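Local coordinates for protein 1,4-dihydroxy-2-naphthoyl-CoA hydrolase (PDB 1VH5) that hydrolyses 1,4-dihydroxy-2-naphthoyl-CoA to 1,4-dihydroxy-2-naphthoate in menaquinone biosynthesis and also cleaves a wide range of other acyl-CoA thioesters, at residues A[31-44]-A[95-107]. Sequence-based numbering, arbitrary orientation.
Sequences EHIGDDTLEATMPV and AREGRVRGVCKPL
Arg99 reaches across from strand 99-106 and clasps Thr41 on the antiparallel strand 38-43. Its CB lies against Met42 O, and Arg99 CG sits 4.0 Å from Pro43 CA. The chain runs straight to CD, then bends (chi3 68°), which turns the guanidinium back over the neighbouring strand. There two nitrogens donate to one atom: Arg99 NE to Thr41 OG1 is 2.9 Å and Arg99 NH1 to Thr41 OG1 is 3.0 Å. The hydroxyl oxygen lies in the guanidinium plane. Arg99 NH2 rests against the proline ring, 3.6 Å from Pro43 CD, and also makes a salt bridge with Asp27. One guanidinium face covers the Met42-Pro43 peptide. Thr41 OG1 in turn donates a hydrogen bond to Glu31 OE2 (2.7 Å), which accepts it through its anti lone pair, so three bonds fix this hydroxyl.

Arg101 lies on the same face. Its guanidinium spreads over Thr41 CG2, while Arg101 NH2 forms a salt bridge with Glu39 OE1 at 2.8 Å. That bond is bent (133° at the hydrogen), and the carboxylate stands 75° from the guanidinium plane. Glu31 and His32 both face Glu39 in a classic beta bulge.

Paired backbone bonds join Leu38 with Cys104, Ala40 with Gly102 and Met42 with Val100. Beyond them, Val44 N donates to Gly98 O at 2.9 Å, and a water bridges Val44 O and Gly98 O. Val44 CG2 packs on Val100 CG1.

The two strands belong to the curled antiparallel sheet of the hot-dog fold. Leu38, Ala40, Met42 and Cys104 face the long helix 57-74, the sausage of that fold. Strand 29-33 flanks 38-43, and strand 113-121 continues the sheet beyond 99-106.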
# COMPACT_ATOMS: atom_id res chain seq x y z
N GLU A 31 -12.98 -12.82 6.17
CA GLU A 31 -14.41 -13.14 6.16
C GLU A 31 -14.73 -14.48 5.55
O GLU A 31 -15.81 -15.04 5.82
CB GLU A 31 -15.15 -12.12 5.30
CG GLU A 31 -14.94 -10.68 5.67
CD GLU A 31 -16.08 -10.09 6.45
OE1 GLU A 31 -17.08 -10.80 6.67
OE2 GLU A 31 -15.99 -8.92 6.83
N HIS A 32 -13.89 -14.99 4.65
CA HIS A 32 -14.24 -16.21 3.94
C HIS A 32 -13.00 -16.92 3.45
O HIS A 32 -12.12 -16.28 2.84
CB HIS A 32 -15.18 -15.87 2.77
CG HIS A 32 -15.48 -17.03 1.87
ND1 HIS A 32 -16.35 -18.03 2.25
CD2 HIS A 32 -15.07 -17.33 0.62
CE1 HIS A 32 -16.43 -18.92 1.26
NE2 HIS A 32 -15.67 -18.51 0.27
N ILE A 33 -12.89 -18.21 3.75
CA ILE A 33 -11.88 -19.09 3.16
C ILE A 33 -12.59 -20.11 2.29
O ILE A 33 -13.21 -21.08 2.81
CB ILE A 33 -11.06 -19.84 4.22
CG1 ILE A 33 -10.54 -18.91 5.32
CG2 ILE A 33 -9.89 -20.58 3.56
CD1 ILE A 33 -9.93 -19.68 6.50
N GLY A 34 -12.53 -19.93 1.00
CA GLY A 34 -13.06 -20.93 0.09
C GLY A 34 -12.02 -21.96 -0.27
O GLY A 34 -10.89 -21.90 0.20
N ASP A 35 -12.38 -22.92 -1.11
CA ASP A 35 -11.40 -23.91 -1.55
C ASP A 35 -10.22 -23.27 -2.27
O ASP A 35 -9.09 -23.77 -2.20
CB ASP A 35 -12.07 -24.92 -2.47
CG ASP A 35 -12.87 -25.96 -1.72
OD1 ASP A 35 -13.54 -26.76 -2.39
OD2 ASP A 35 -12.86 -26.03 -0.49
N ASP A 36 -10.50 -22.18 -2.97
CA ASP A 36 -9.46 -21.59 -3.83
C ASP A 36 -9.47 -20.07 -3.83
O ASP A 36 -8.93 -19.47 -4.77
CB ASP A 36 -9.55 -22.18 -5.28
CG ASP A 36 -10.89 -21.94 -5.94
OD1 ASP A 36 -11.22 -22.62 -6.95
OD2 ASP A 36 -11.69 -21.09 -5.54
N THR A 37 -10.10 -19.47 -2.82
CA THR A 37 -10.15 -18.01 -2.70
C THR A 37 -10.08 -17.63 -1.25
O THR A 37 -10.43 -18.41 -0.37
CB THR A 37 -11.38 -17.37 -3.33
OG1 THR A 37 -12.56 -17.88 -2.71
CG2 THR A 37 -11.54 -17.75 -4.81
N LEU A 38 -9.62 -16.41 -0.99
CA LEU A 38 -9.59 -15.87 0.37
C LEU A 38 -10.16 -14.45 0.34
O LEU A 38 -9.77 -13.66 -0.52
CB LEU A 38 -8.18 -15.95 0.93
CG LEU A 38 -7.94 -15.59 2.39
CD1 LEU A 38 -8.72 -16.50 3.36
CD2 LEU A 38 -6.45 -15.62 2.68
N GLU A 39 -11.10 -14.11 1.23
CA GLU A 39 -11.68 -12.76 1.25
C GLU A 39 -11.50 -12.11 2.61
O GLU A 39 -11.61 -12.75 3.66
CB GLU A 39 -13.18 -12.75 0.94
CG GLU A 39 -13.57 -13.52 -0.30
CD GLU A 39 -15.07 -13.53 -0.57
OE1 GLU A 39 -15.85 -12.97 0.24
OE2 GLU A 39 -15.46 -14.10 -1.62
N ALA A 40 -11.22 -10.80 2.56
CA ALA A 40 -11.17 -9.99 3.77
C ALA A 40 -11.77 -8.62 3.49
O ALA A 40 -11.72 -8.13 2.35
CB ALA A 40 -9.78 -9.86 4.27
N THR A 41 -12.31 -7.98 4.53
CA THR A 41 -12.81 -6.61 4.38
C THR A 41 -12.01 -5.61 5.22
O THR A 41 -11.27 -5.96 6.09
CB THR A 41 -14.29 -6.50 4.77
OG1 THR A 41 -14.44 -6.84 6.16
CG2 THR A 41 -15.15 -7.46 3.95
N MET A 42 -12.21 -4.33 4.90
CA MET A 42 -11.51 -3.22 5.55
C MET A 42 -12.41 -2.00 5.50
O MET A 42 -13.03 -1.73 4.48
CB MET A 42 -10.20 -2.92 4.81
CG MET A 42 -9.33 -1.76 5.36
SD MET A 42 -7.85 -1.48 4.40
CE MET A 42 -8.57 -0.88 2.98
N PRO A 43 -12.48 -1.25 6.61
CA PRO A 43 -13.35 -0.07 6.61
C PRO A 43 -12.71 1.05 5.80
O PRO A 43 -11.47 1.13 5.69
CB PRO A 43 -13.39 0.33 8.10
CG PRO A 43 -12.06 -0.10 8.63
CD PRO A 43 -11.77 -1.40 7.89
N VAL A 44 -13.57 1.89 5.24
CA VAL A 44 -13.19 3.17 4.66
C VAL A 44 -13.47 4.16 5.80
O VAL A 44 -14.60 4.54 6.06
CB VAL A 44 -13.98 3.52 3.38
CG1 VAL A 44 -13.48 4.83 2.78
CG2 VAL A 44 -13.92 2.39 2.34
N ALA A 95 -13.73 4.97 -3.21
CA ALA A 95 -14.72 4.52 -2.22
C ALA A 95 -14.70 5.54 -1.08
O ALA A 95 -13.68 6.16 -0.83
CB ALA A 95 -14.38 3.14 -1.72
N ARG A 96 -15.83 5.72 -0.40
CA ARG A 96 -15.91 6.79 0.58
C ARG A 96 -16.54 6.39 1.90
O ARG A 96 -16.49 7.15 2.85
CB ARG A 96 -16.66 8.00 -0.00
CG ARG A 96 -18.19 7.82 -0.07
CD ARG A 96 -18.90 8.41 1.15
NE ARG A 96 -20.23 8.96 0.90
CZ ARG A 96 -21.02 9.43 1.86
NH1 ARG A 96 -22.22 9.92 1.57
NH2 ARG A 96 -20.60 9.42 3.13
N GLU A 97 -17.11 5.18 1.94
CA GLU A 97 -17.81 4.74 3.14
C GLU A 97 -17.99 3.23 3.15
O GLU A 97 -17.63 2.54 2.19
CB GLU A 97 -19.15 5.45 3.27
CG GLU A 97 -20.14 5.00 2.22
CD GLU A 97 -21.26 5.98 1.96
OE1 GLU A 97 -21.83 6.53 2.93
OE2 GLU A 97 -21.59 6.19 0.77
N GLY A 98 -18.50 2.73 4.27
CA GLY A 98 -18.67 1.30 4.46
C GLY A 98 -17.36 0.55 4.53
O GLY A 98 -16.37 1.07 5.03
N ARG A 99 -17.39 -0.69 4.06
CA ARG A 99 -16.21 -1.54 4.05
C ARG A 99 -15.99 -1.97 2.63
O ARG A 99 -16.94 -2.19 1.91
CB ARG A 99 -16.38 -2.78 4.93
CG ARG A 99 -16.62 -2.45 6.42
CD ARG A 99 -16.79 -3.68 7.28
NE ARG A 99 -15.57 -4.47 7.40
CZ ARG A 99 -14.61 -4.22 8.27
NH1 ARG A 99 -13.54 -5.00 8.32
NH2 ARG A 99 -14.70 -3.19 9.11
N VAL A 100 -14.72 -2.09 2.25
CA VAL A 100 -14.41 -2.70 0.96
C VAL A 100 -13.97 -4.13 1.17
O VAL A 100 -13.58 -4.50 2.27
CB VAL A 100 -13.29 -1.92 0.18
CG1 VAL A 100 -13.83 -0.56 -0.24
CG2 VAL A 100 -11.98 -1.82 0.98
N ARG A 101 -14.12 -4.93 0.12
CA ARG A 101 -13.82 -6.36 0.21
C ARG A 101 -12.77 -6.78 -0.81
O ARG A 101 -12.96 -6.56 -2.00
CB ARG A 101 -15.09 -7.18 0.00
CG ARG A 101 -14.88 -8.72 0.12
CD ARG A 101 -16.16 -9.51 -0.21
NE ARG A 101 -17.19 -9.20 0.76
CZ ARG A 101 -17.43 -9.92 1.84
NH1 ARG A 101 -18.35 -9.51 2.71
NH2 ARG A 101 -16.74 -11.03 2.06
N GLY A 102 -11.68 -7.37 -0.34
CA GLY A 102 -10.71 -7.97 -1.25
C GLY A 102 -10.98 -9.44 -1.44
O GLY A 102 -11.23 -10.18 -0.47
N VAL A 103 -10.90 -9.85 -2.70
CA VAL A 103 -11.14 -11.23 -3.10
C VAL A 103 -9.84 -11.69 -3.78
O VAL A 103 -9.47 -11.13 -4.81
CB VAL A 103 -12.33 -11.36 -4.13
CG1 VAL A 103 -12.54 -12.80 -4.50
CG2 VAL A 103 -13.64 -10.75 -3.57
N CYS A 104 -9.17 -12.67 -3.19
CA CYS A 104 -7.84 -13.07 -3.65
C CYS A 104 -7.94 -14.48 -4.24
O CYS A 104 -8.50 -15.39 -3.60
CB CYS A 104 -6.92 -13.08 -2.42
SG CYS A 104 -5.24 -13.68 -2.69
N LYS A 105 -7.39 -14.66 -5.44
CA LYS A 105 -7.35 -15.98 -6.11
C LYS A 105 -5.92 -16.20 -6.67
O LYS A 105 -5.23 -15.24 -6.99
CB LYS A 105 -8.38 -16.04 -7.25
CG LYS A 105 -7.92 -15.39 -8.56
CD LYS A 105 -8.97 -15.64 -9.64
CE LYS A 105 -8.50 -15.06 -10.97
NZ LYS A 105 -9.53 -15.19 -12.05
N PRO A 106 -5.46 -17.43 -6.79
CA PRO A 106 -4.12 -17.67 -7.34
C PRO A 106 -4.09 -17.52 -8.86
O PRO A 106 -5.03 -17.94 -9.55
CB PRO A 106 -3.84 -19.12 -6.94
CG PRO A 106 -5.20 -19.76 -6.98
CD PRO A 106 -6.14 -18.70 -6.42
N LEU A 107 -3.00 -16.95 -9.37
CA LEU A 107 -2.69 -17.00 -10.81
C LEU A 107 -1.62 -18.05 -11.04
O LEU A 107 -1.57 -18.66 -12.13
CB LEU A 107 -2.23 -15.65 -11.35
CG LEU A 107 -3.26 -14.52 -11.28
CD1 LEU A 107 -2.70 -13.27 -11.95
CD2 LEU A 107 -4.64 -14.90 -11.85
O HOH W 1 -16.59 2.76 7.44